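Local structure of hemoglobin subunit alpha (Isurus oxyrinchus, 3MKB) at residues Leu29-Phe33 with Tyr45-Ala50; Gly25-Leu29 with Val55-Gly60; Ser102-Leu106 with Val124-Leu128. The protein probably carries oxygen as the alpha subunit of a tetrameric haemoglobin, binding it reversibly at the iron of its haem. The contacts are given in a common frame with arbitrary orientation. Numbering follows the deposited sequence.

In the fold
Interactions 1 and 2 both draw on helix 21-35 and share Leu29, and their centres lie about 8 Å apart. Interaction 2 crosses that helix with helix 53-70, while interaction 1 sets its later turn against the loop leading into helix 53-70; both reach the haem, through His58 and Tyr45. Interaction 3 follows later in the chain and pairs helices 97-112 and 118-135, its centre about 15 Å from that of interaction 2 and 18 Å from that of interaction 1. Ala28 and Leu32 meet Cys104 and so connect the two regions. Interactions 1 and 2 thus form part of the haem-pocket wall, and interaction 3 joins the helices behind it, as expected of a globin.

Interaction 1 of 3, residues Leu29-Phe33 with Tyr45-Ala50; sequences LARLF and YADYSA. With HEM (protoporphyrin IX containing Fe), chain E.
Phe33 presents one face of its ring to the edge of Tyr48, a T-shaped pair with centroids 5.4 Å apart and planes at 82°; Phe33 CD2 comes 3.9 Å from Tyr48 CD1 and 3.4 Å from Tyr48 O, and both side chains take chi1 m. Residues 29-33 are helical, whereas 45-50 form an irregular loop, with CA atoms nearest at Ala30 and Ser49, 4.9 Å apart. Ala30 CB points into the loop, 3.6 Å from Ala50 N. Water 1 spans the two backbones, donating to Ala30 O (2.7 Å) and Tyr48 O (2.9 Å). This is the segment of a globin that joins helices C and E, packed against helix B. An Asx turn shapes it: Asp47 OD1 accepts from Ser49 N at 3.0 Å and from Ser49 OG at 2.6 Å. Tyr48 OH is hydrogen-bonded to Phe43 O. Tyr45, chi1 m, sets CE1 4.2 Å from Phe33 CE2 and donates from OH to the haem propionate oxygen O2D at 2.6 Å, tying the loop to the cofactor.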
loop_
_atom_site.group_PDB
_atom_site.type_symbol
_atom_site.label_atom_id
_atom_site.label_comp_id
_atom_site.label_asym_id
_atom_site.label_seq_id
_atom_site.Cartn_x
_atom_site.Cartn_y
_atom_site.Cartn_z
ATOM N N LEU A 29 -4.548 -9.889 16.022
ATOM C CA LEU A 29 -5.069 -8.505 16.141
ATOM C C LEU A 29 -4.104 -7.685 17.039
ATOM O O LEU A 29 -3.883 -6.495 16.780
ATOM C CB LEU A 29 -6.504 -8.489 16.711
ATOM C CG LEU A 29 -7.673 -8.914 15.791
ATOM C CD1 LEU A 29 -8.877 -9.320 16.703
ATOM C CD2 LEU A 29 -8.037 -7.792 14.734
ATOM N N ALA A 30 -3.549 -8.304 18.075
ATOM C CA ALA A 30 -2.561 -7.601 18.941
ATOM C C ALA A 30 -1.312 -7.157 18.118
ATOM O O ALA A 30 -0.797 -6.038 18.267
ATOM C CB ALA A 30 -2.156 -8.477 20.148
ATOM N N ARG A 31 -0.846 -8.041 17.240
ATOM C CA ARG A 31 0.171 -7.672 16.230
ATOM C C ARG A 31 -0.248 -6.508 15.357
ATOM O O ARG A 31 0.525 -5.566 15.250
ATOM C CB ARG A 31 0.593 -8.878 15.372
ATOM C CG ARG A 31 1.181 -10.049 16.176
ATOM C CD ARG A 31 1.818 -11.141 15.232
ATOM N NE ARG A 31 2.235 -12.221 16.104
ATOM C CZ ARG A 31 3.311 -12.197 16.885
ATOM N NH1 ARG A 31 4.161 -11.196 16.827
ATOM N NH2 ARG A 31 3.554 -13.211 17.693
ATOM N N LEU A 32 -1.432 -6.541 14.759
ATOM C CA LEU A 32 -1.956 -5.410 14.014
ATOM C C LEU A 32 -1.842 -4.077 14.772
ATOM O O LEU A 32 -1.319 -3.125 14.268
ATOM C CB LEU A 32 -3.400 -5.656 13.601
ATOM C CG LEU A 32 -4.073 -4.643 12.680
ATOM C CD1 LEU A 32 -3.384 -4.461 11.380
ATOM C CD2 LEU A 32 -5.554 -4.944 12.485
ATOM N N PHE A 33 -2.352 -4.060 15.990
ATOM C CA PHE A 33 -2.454 -2.830 16.789
ATOM C C PHE A 33 -1.072 -2.318 17.179
ATOM O O PHE A 33 -0.847 -1.088 17.226
ATOM C CB PHE A 33 -3.331 -3.040 18.044
ATOM C CG PHE A 33 -4.771 -3.427 17.741
ATOM C CD1 PHE A 33 -5.460 -2.839 16.677
ATOM C CD2 PHE A 33 -5.437 -4.363 18.543
ATOM C CE1 PHE A 33 -6.799 -3.172 16.381
ATOM C CE2 PHE A 33 -6.777 -4.738 18.234
ATOM C CZ PHE A 33 -7.452 -4.103 17.178
ATOM N N TYR A 45 -11.528 0.063 22.815
ATOM C CA TYR A 45 -11.048 -0.943 23.754
ATOM C C TYR A 45 -10.240 -0.252 24.860
ATOM O O TYR A 45 -9.677 0.813 24.650
ATOM C CB TYR A 45 -10.090 -1.979 23.095
ATOM C CG TYR A 45 -10.708 -2.893 22.053
ATOM C CD1 TYR A 45 -9.900 -3.705 21.242
ATOM C CD2 TYR A 45 -12.099 -2.949 21.868
ATOM C CE1 TYR A 45 -10.489 -4.568 20.249
ATOM C CE2 TYR A 45 -12.675 -3.773 20.888
ATOM C CZ TYR A 45 -11.870 -4.595 20.102
ATOM O OH TYR A 45 -12.439 -5.429 19.139
ATOM N N ALA A 46 -10.144 -0.915 25.998
ATOM C CA ALA A 46 -9.214 -0.521 27.064
ATOM C C ALA A 46 -7.889 -1.310 26.867
ATOM O O ALA A 46 -6.802 -0.804 27.099
ATOM C CB ALA A 46 -9.830 -0.833 28.447
ATOM N N ASP A 47 -7.991 -2.561 26.446
ATOM C CA ASP A 47 -6.793 -3.411 26.322
ATOM C C ASP A 47 -6.685 -3.879 24.831
ATOM O O ASP A 47 -7.598 -4.566 24.312
ATOM C CB ASP A 47 -6.946 -4.589 27.314
ATOM C CG ASP A 47 -5.778 -5.601 27.289
ATOM O OD1 ASP A 47 -4.797 -5.460 26.518
ATOM O OD2 ASP A 47 -5.871 -6.558 28.087
ATOM N N TYR A 48 -5.617 -3.450 24.157
ATOM C CA TYR A 48 -5.361 -3.806 22.762
ATOM C C TYR A 48 -4.384 -4.998 22.556
ATOM O O TYR A 48 -3.965 -5.298 21.414
ATOM C CB TYR A 48 -4.841 -2.588 21.979
ATOM C CG TYR A 48 -5.846 -1.487 21.807
ATOM C CD1 TYR A 48 -6.749 -1.481 20.738
ATOM C CD2 TYR A 48 -5.927 -0.476 22.746
ATOM C CE1 TYR A 48 -7.698 -0.473 20.617
ATOM C CE2 TYR A 48 -6.865 0.534 22.634
ATOM C CZ TYR A 48 -7.720 0.541 21.573
ATOM O OH TYR A 48 -8.633 1.557 21.518
ATOM N N SER A 49 -3.972 -5.596 23.661
ATOM C CA SER A 49 -3.162 -6.829 23.718
ATOM C C SER A 49 -4.065 -8.079 23.546
ATOM O O SER A 49 -5.297 -7.956 23.584
ATOM C CB SER A 49 -2.485 -6.931 25.090
ATOM O OG SER A 49 -3.396 -7.529 26.005
ATOM N N ALA A 50 -3.436 -9.258 23.411
ATOM C CA ALA A 50 -4.136 -10.551 23.247
ATOM C C ALA A 50 -4.913 -10.966 24.485
ATOM O O ALA A 50 -5.787 -11.819 24.421
ATOM C CB ALA A 50 -3.179 -11.658 22.842
HETATM C CHA HEM E . -16.786 -7.594 13.527
HETATM C CHB HEM E . -14.748 -10.932 10.709
HETATM C CHC HEM E . -11.025 -7.935 9.655
HETATM C CHD HEM E . -13.250 -4.449 12.116
HETATM C C1A HEM E . -16.598 -8.771 12.837
HETATM C C2A HEM E . -17.454 -9.931 12.836
HETATM C C3A HEM E . -16.920 -10.874 12.031
HETATM C C4A HEM E . -15.659 -10.325 11.542
HETATM C CMA HEM E . -17.470 -12.305 11.669
HETATM C CAA HEM E . -18.818 -9.900 13.550
HETATM C CBA HEM E . -19.673 -9.411 12.334
HETATM C CGA HEM E . -21.141 -9.623 12.549
HETATM O O1A HEM E . -21.545 -9.676 13.756
HETATM O O2A HEM E . -21.907 -9.731 11.543
HETATM C C1B HEM E . -13.589 -10.396 10.174
HETATM C C2B HEM E . -12.737 -11.052 9.208
HETATM C C3B HEM E . -11.700 -10.241 8.944
HETATM C C4B HEM E . -11.872 -9.024 9.696
HETATM C CMB HEM E . -12.926 -12.465 8.588
HETATM C CAB HEM E . -10.530 -10.476 7.954
HETATM C CBB HEM E . -10.083 -11.667 7.516
HETATM C C1C HEM E . -11.260 -6.698 10.228
HETATM C C2C HEM E . -10.374 -5.532 10.177
HETATM C C3C HEM E . -10.967 -4.541 10.888
HETATM C C4C HEM E . -12.249 -5.066 11.394
HETATM C CMC HEM E . -8.996 -5.577 9.455
HETATM C CAC HEM E . -10.367 -3.125 11.102
HETATM C CBC HEM E . -9.015 -2.950 11.177
HETATM C C1D HEM E . -14.349 -5.025 12.752
HETATM C C2D HEM E . -15.105 -4.336 13.763
HETATM C C3D HEM E . -16.159 -5.267 14.285
HETATM C C4D HEM E . -16.004 -6.449 13.447
HETATM C CMD HEM E . -14.841 -2.907 14.319
HETATM C CAD HEM E . -17.189 -4.896 15.414
HETATM C CBD HEM E . -16.850 -5.440 16.836
HETATM C CGD HEM E . -15.732 -4.727 17.633
HETATM O O1D HEM E . -15.701 -3.453 17.762
HETATM O O2D HEM E . -14.828 -5.419 18.183
HETATM N NA HEM E . -15.532 -9.061 12.055
HETATM N NB HEM E . -13.028 -9.126 10.458
HETATM N NC HEM E . -12.358 -6.338 10.952
HETATM N ND HEM E . -14.904 -6.298 12.577
HETATM FE FE HEM E . -13.948 -7.739 11.502
HETATM O O HOH W 1 -1.234 -4.868 20.617
#

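Interaction 2 of 3, residues Gly25-Leu29 with Val55-Gly60; sequences GAEAL and VQLHGG. With HEM (protoporphyrin IX containing Fe), chain E.
Leu29, Ala26 and Val55 bury the largest areas where two helical segments cross steeply, their axes 7.5 Å apart at closest and their N-to-C directions at 105°. So near an approach depends on Gly25 and Gly59, whose CA atoms are 3.6 Å apart: a CB on either would clash with the other backbone. Instead, Gly25 CA makes a CA-H...O contact with Gly59 O at 3.4 Å. A tight glycine crossing of this kind between helices B and E is a hallmark of the globin fold.

Leu29, with chi1 m and chi2 t, points toward helix 55-60 and places CD1 3.2 Å from Gly59 N, 3.5 Å from Val55 O and 3.6 Å from His58 ND1. Val55, with chi1 t, brings CG1 against both of the others, 4.1 Å from Leu29 CB and 4.1 Å from Ala26 CB, and 3.6 Å from Ala26 O. Ala26 CB also meets Gln56 CG at 3.8 Å.

The adjoining His58, chi1 t, occupies the distal histidine position and binds the haem iron directly, NE2 to FE 2.4 Å, with His87 as a second protein ligand; both axial ligands are thus histidines, a coordination resembling that of haemichromes, though this bond is long. Beyond the crossing, Ala28 packs on Ile105 and Thr108 of helix 97-112, while Ala50 of the preceding loop packs on Ala26, and Tyr45 on Val55.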
loop_
_atom_site.group_PDB
_atom_site.type_symbol
_atom_site.label_atom_id
_atom_site.label_comp_id
_atom_site.label_asym_id
_atom_site.label_seq_id
_atom_site.Cartn_x
_atom_site.Cartn_y
_atom_site.Cartn_z
ATOM N N GLY A 25 -6.452 -15.579 16.895
ATOM C CA GLY A 25 -7.082 -14.317 16.517
ATOM C C GLY A 25 -6.619 -13.173 17.407
ATOM O O GLY A 25 -6.273 -12.093 16.900
ATOM N N ALA A 26 -6.677 -13.367 18.713
ATOM C CA ALA A 26 -6.348 -12.288 19.635
ATOM C C ALA A 26 -4.886 -11.847 19.361
ATOM O O ALA A 26 -4.568 -10.680 19.385
ATOM C CB ALA A 26 -6.487 -12.767 21.028
ATOM N N GLU A 27 -4.026 -12.830 19.085
ATOM C CA GLU A 27 -2.599 -12.561 18.887
ATOM C C GLU A 27 -2.391 -11.805 17.572
ATOM O O GLU A 27 -1.621 -10.849 17.496
ATOM C CB GLU A 27 -1.794 -13.878 18.904
ATOM C CG GLU A 27 -0.330 -13.655 18.531
ATOM C CD GLU A 27 0.546 -14.866 18.774
ATOM O OE1 GLU A 27 0.149 -15.788 19.540
ATOM O OE2 GLU A 27 1.629 -14.911 18.163
ATOM N N ALA A 28 -3.112 -12.198 16.516
ATOM C CA ALA A 28 -2.926 -11.559 15.238
ATOM C C ALA A 28 -3.408 -10.112 15.354
ATOM O O ALA A 28 -2.721 -9.195 14.849
ATOM C CB ALA A 28 -3.665 -12.312 14.105
ATOM N N LEU A 29 -4.548 -9.889 16.022
ATOM C CA LEU A 29 -5.069 -8.505 16.141
ATOM C C LEU A 29 -4.104 -7.685 17.039
ATOM O O LEU A 29 -3.883 -6.495 16.780
ATOM C CB LEU A 29 -6.504 -8.489 16.711
ATOM C CG LEU A 29 -7.673 -8.914 15.791
ATOM C CD1 LEU A 29 -8.877 -9.320 16.703
ATOM C CD2 LEU A 29 -8.037 -7.792 14.734
ATOM N N VAL A 55 -10.706 -8.005 22.310
ATOM C CA VAL A 55 -9.746 -8.503 21.267
ATOM C C VAL A 55 -9.894 -10.023 21.013
ATOM O O VAL A 55 -9.880 -10.491 19.825
ATOM C CB VAL A 55 -8.288 -8.135 21.655
ATOM C CG1 VAL A 55 -7.282 -8.725 20.699
ATOM C CG2 VAL A 55 -8.138 -6.556 21.731
ATOM N N GLN A 56 -10.048 -10.768 22.093
ATOM C CA GLN A 56 -10.292 -12.188 22.023
ATOM C C GLN A 56 -11.551 -12.491 21.237
ATOM O O GLN A 56 -11.562 -13.312 20.351
ATOM C CB GLN A 56 -10.306 -12.802 23.415
ATOM C CG GLN A 56 -8.911 -12.940 23.990
ATOM C CD GLN A 56 -8.882 -13.423 25.396
ATOM O OE1 GLN A 56 -9.704 -13.074 26.215
ATOM N NE2 GLN A 56 -7.910 -14.211 25.692
ATOM N N LEU A 57 -12.593 -11.762 21.564
ATOM C CA LEU A 57 -13.912 -11.903 20.862
ATOM C C LEU A 57 -13.843 -11.696 19.357
ATOM O O LEU A 57 -14.254 -12.580 18.567
ATOM C CB LEU A 57 -14.946 -10.954 21.465
ATOM C CG LEU A 57 -16.364 -11.053 20.916
ATOM C CD1 LEU A 57 -16.974 -12.499 21.234
ATOM C CD2 LEU A 57 -17.225 -9.863 21.521
ATOM N N HIS A 58 -13.300 -10.545 18.936
ATOM C CA HIS A 58 -13.116 -10.259 17.528
ATOM C C HIS A 58 -12.110 -11.242 16.937
ATOM O O HIS A 58 -12.305 -11.742 15.846
ATOM C CB HIS A 58 -12.703 -8.758 17.301
ATOM C CG HIS A 58 -12.677 -8.351 15.851
ATOM N ND1 HIS A 58 -11.663 -7.598 15.302
ATOM C CD2 HIS A 58 -13.507 -8.659 14.824
ATOM C CE1 HIS A 58 -11.882 -7.440 14.010
ATOM N NE2 HIS A 58 -13.004 -8.068 13.696
ATOM N N GLY A 59 -11.036 -11.548 17.663
ATOM C CA GLY A 59 -10.052 -12.462 17.130
ATOM C C GLY A 59 -10.627 -13.823 16.759
ATOM O O GLY A 59 -10.352 -14.352 15.687
ATOM N N GLY A 60 -11.423 -14.406 17.638
ATOM C CA GLY A 60 -12.044 -15.723 17.320
ATOM C C GLY A 60 -12.903 -15.638 16.078
ATOM O O GLY A 60 -12.850 -16.524 15.167
HETATM C CHA HEM E . -16.786 -7.594 13.527
HETATM C CHB HEM E . -14.748 -10.932 10.709
HETATM C CHC HEM E . -11.025 -7.935 9.655
HETATM C CHD HEM E . -13.250 -4.449 12.116
HETATM C C1A HEM E . -16.598 -8.771 12.837
HETATM C C2A HEM E . -17.454 -9.931 12.836
HETATM C C3A HEM E . -16.920 -10.874 12.031
HETATM C C4A HEM E . -15.659 -10.325 11.542
HETATM C CMA HEM E . -17.470 -12.305 11.669
HETATM C CAA HEM E . -18.818 -9.900 13.550
HETATM C CBA HEM E . -19.673 -9.411 12.334
HETATM C CGA HEM E . -21.141 -9.623 12.549
HETATM O O1A HEM E . -21.545 -9.676 13.756
HETATM O O2A HEM E . -21.907 -9.731 11.543
HETATM C C1B HEM E . -13.589 -10.396 10.174
HETATM C C2B HEM E . -12.737 -11.052 9.208
HETATM C C3B HEM E . -11.700 -10.241 8.944
HETATM C C4B HEM E . -11.872 -9.024 9.696
HETATM C CMB HEM E . -12.926 -12.465 8.588
HETATM C CAB HEM E . -10.530 -10.476 7.954
HETATM C CBB HEM E . -10.083 -11.667 7.516
HETATM C C1C HEM E . -11.260 -6.698 10.228
HETATM C C2C HEM E . -10.374 -5.532 10.177
HETATM C C3C HEM E . -10.967 -4.541 10.888
HETATM C C4C HEM E . -12.249 -5.066 11.394
HETATM C CMC HEM E . -8.996 -5.577 9.455
HETATM C CAC HEM E . -10.367 -3.125 11.102
HETATM C CBC HEM E . -9.015 -2.950 11.177
HETATM C C1D HEM E . -14.349 -5.025 12.752
HETATM C C2D HEM E . -15.105 -4.336 13.763
HETATM C C3D HEM E . -16.159 -5.267 14.285
HETATM C C4D HEM E . -16.004 -6.449 13.447
HETATM C CMD HEM E . -14.841 -2.907 14.319
HETATM C CAD HEM E . -17.189 -4.896 15.414
HETATM C CBD HEM E . -16.850 -5.440 16.836
HETATM C CGD HEM E . -15.732 -4.727 17.633
HETATM O O1D HEM E . -15.701 -3.453 17.762
HETATM O O2D HEM E . -14.828 -5.419 18.183
HETATM N NA HEM E . -15.532 -9.061 12.055
HETATM N NB HEM E . -13.028 -9.126 10.458
HETATM N NC HEM E . -12.358 -6.338 10.952
HETATM N ND HEM E . -14.904 -6.298 12.577
HETATM FE FE HEM E . -13.948 -7.739 11.502
#

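Interaction 3 of 3, residues Ser102-Leu106 with Val124-Leu128; sequences SECIL and VDKLL
Ser102 opens the contact where the two helices are nearest, its CA 5.9 Å from that of Leu128. Its O lies 3.5 Å from Leu128 CD1 and its OG 3.5 Å from Leu128 CB; water 2 joins Ser102 OG (2.7 Å) to Leu128 O (3.0 Å), and the same hydroxyl is hydrogen-bonded to Phe98 O. Glu103 starts away from the partner, but chi1 t and chi2 p bring its carboxylate round, so that water 4 can donate to Glu103 OE2 (2.7 Å) and Asp125 OD1 (3.1 Å). Asp125 has a stronger partner in a salt bridge to Arg140 of the second alpha subunit. Ile105 rests its CB 3.9 Å from Leu128 CD1, while its side chain approaches to about 5 Å from the haem at the nearest atoms. Leu106, chi1 m and chi2 t, fills the space beyond: CD2 is 3.8 Å from Val124 CG1 and 3.9 Å from Leu128 CD1, and CD1 is 3.5 Å from Asp125 OD1. Leu128 shares the m, t rotamer. With axes 10.2 Å apart and directions at 152°, this is the roughly antiparallel G-H helix pair of the globin fold.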
loop_
_atom_site.group_PDB
_atom_site.type_symbol
_atom_site.label_atom_id
_atom_site.label_comp_id
_atom_site.label_asym_id
_atom_site.label_seq_id
_atom_site.Cartn_x
_atom_site.Cartn_y
_atom_site.Cartn_z
ATOM N N SER A 102 -3.814 -9.640 7.393
ATOM C CA SER A 102 -3.286 -10.855 6.790
ATOM C C SER A 102 -1.830 -11.164 7.190
ATOM O O SER A 102 -1.478 -12.282 7.560
ATOM C CB SER A 102 -3.399 -10.774 5.264
ATOM O OG SER A 102 -4.765 -10.713 4.911
ATOM N N GLU A 103 -0.968 -10.176 7.080
ATOM C CA GLU A 103 0.421 -10.385 7.412
ATOM C C GLU A 103 0.637 -10.690 8.903
ATOM O O GLU A 103 1.484 -11.520 9.272
ATOM C CB GLU A 103 1.227 -9.161 6.979
ATOM C CG GLU A 103 2.768 -9.395 7.104
ATOM C CD GLU A 103 3.324 -10.474 6.141
ATOM O OE1 GLU A 103 4.411 -11.022 6.412
ATOM O OE2 GLU A 103 2.695 -10.723 5.093
ATOM N N CYS A 104 -0.148 -10.035 9.751
ATOM C CA CYS A 104 -0.192 -10.332 11.175
ATOM C C CYS A 104 -0.703 -11.765 11.470
ATOM O O CYS A 104 -0.206 -12.369 12.364
ATOM C CB CYS A 104 -1.062 -9.304 11.944
ATOM S SG CYS A 104 -0.251 -7.735 11.955
ATOM N N ILE A 105 -1.642 -12.293 10.681
ATOM C CA ILE A 105 -2.033 -13.690 10.847
ATOM C C ILE A 105 -0.885 -14.604 10.449
ATOM O O ILE A 105 -0.605 -15.608 11.132
ATOM C CB ILE A 105 -3.321 -14.057 9.985
ATOM C CG1 ILE A 105 -4.572 -13.399 10.586
ATOM C CG2 ILE A 105 -3.555 -15.598 10.032
ATOM C CD1 ILE A 105 -5.832 -13.464 9.704
ATOM N N LEU A 106 -0.199 -14.261 9.362
ATOM C CA LEU A 106 0.894 -15.110 8.868
ATOM C C LEU A 106 2.007 -15.123 9.909
ATOM O O LEU A 106 2.573 -16.173 10.199
ATOM C CB LEU A 106 1.439 -14.584 7.559
ATOM C CG LEU A 106 0.451 -14.748 6.368
ATOM C CD1 LEU A 106 1.098 -14.064 5.187
ATOM C CD2 LEU A 106 0.166 -16.253 6.065
ATOM N N VAL A 124 -1.174 -20.222 2.426
ATOM C CA VAL A 124 -2.034 -19.443 3.335
ATOM C C VAL A 124 -2.196 -18.010 2.854
ATOM O O VAL A 124 -3.325 -17.489 2.800
ATOM C CB VAL A 124 -1.531 -19.461 4.790
ATOM C CG1 VAL A 124 -2.599 -18.822 5.752
ATOM C CG2 VAL A 124 -1.233 -20.879 5.193
ATOM N N ASP A 125 -1.078 -17.361 2.516
ATOM C CA ASP A 125 -1.133 -16.018 1.960
ATOM C C ASP A 125 -2.052 -15.912 0.755
ATOM O O ASP A 125 -2.752 -14.905 0.607
ATOM C CB ASP A 125 0.241 -15.494 1.562
ATOM C CG ASP A 125 0.271 -13.967 1.477
ATOM O OD1 ASP A 125 -0.510 -13.298 2.194
ATOM O OD2 ASP A 125 1.152 -13.433 0.793
ATOM N N LYS A 126 -2.107 -16.960 -0.074
ATOM C CA LYS A 126 -3.081 -16.973 -1.166
ATOM C C LYS A 126 -4.520 -17.007 -0.701
ATOM O O LYS A 126 -5.347 -16.275 -1.246
ATOM C CB LYS A 126 -2.838 -18.123 -2.156
ATOM C CG LYS A 126 -1.575 -17.898 -2.942
ATOM C CD LYS A 126 -1.214 -19.130 -3.771
ATOM C CE LYS A 126 -2.166 -19.252 -4.964
ATOM N NZ LYS A 126 -1.579 -20.132 -6.032
ATOM N N LEU A 127 -4.830 -17.864 0.254
ATOM C CA LEU A 127 -6.132 -17.815 0.934
ATOM C C LEU A 127 -6.433 -16.417 1.522
ATOM O O LEU A 127 -7.485 -15.818 1.250
ATOM C CB LEU A 127 -6.237 -18.896 2.016
ATOM C CG LEU A 127 -7.526 -18.903 2.870
ATOM C CD1 LEU A 127 -8.784 -19.105 2.012
ATOM C CD2 LEU A 127 -7.460 -19.870 4.068
ATOM N N LEU A 128 -5.524 -15.888 2.343
ATOM C CA LEU A 128 -5.760 -14.514 2.885
ATOM C C LEU A 128 -5.981 -13.398 1.848
ATOM O O LEU A 128 -6.867 -12.541 2.047
ATOM C CB LEU A 128 -4.683 -14.120 3.932
ATOM C CG LEU A 128 -4.554 -15.099 5.116
ATOM C CD1 LEU A 128 -3.438 -14.837 6.144
ATOM C CD2 LEU A 128 -5.902 -15.200 5.849
HETATM O O HOH W 2 -7.303 -11.736 4.900
HETATM O O HOH W 3 3.363 -12.728 3.289
HETATM O O HOH W 4 0.259 -10.894 3.995
#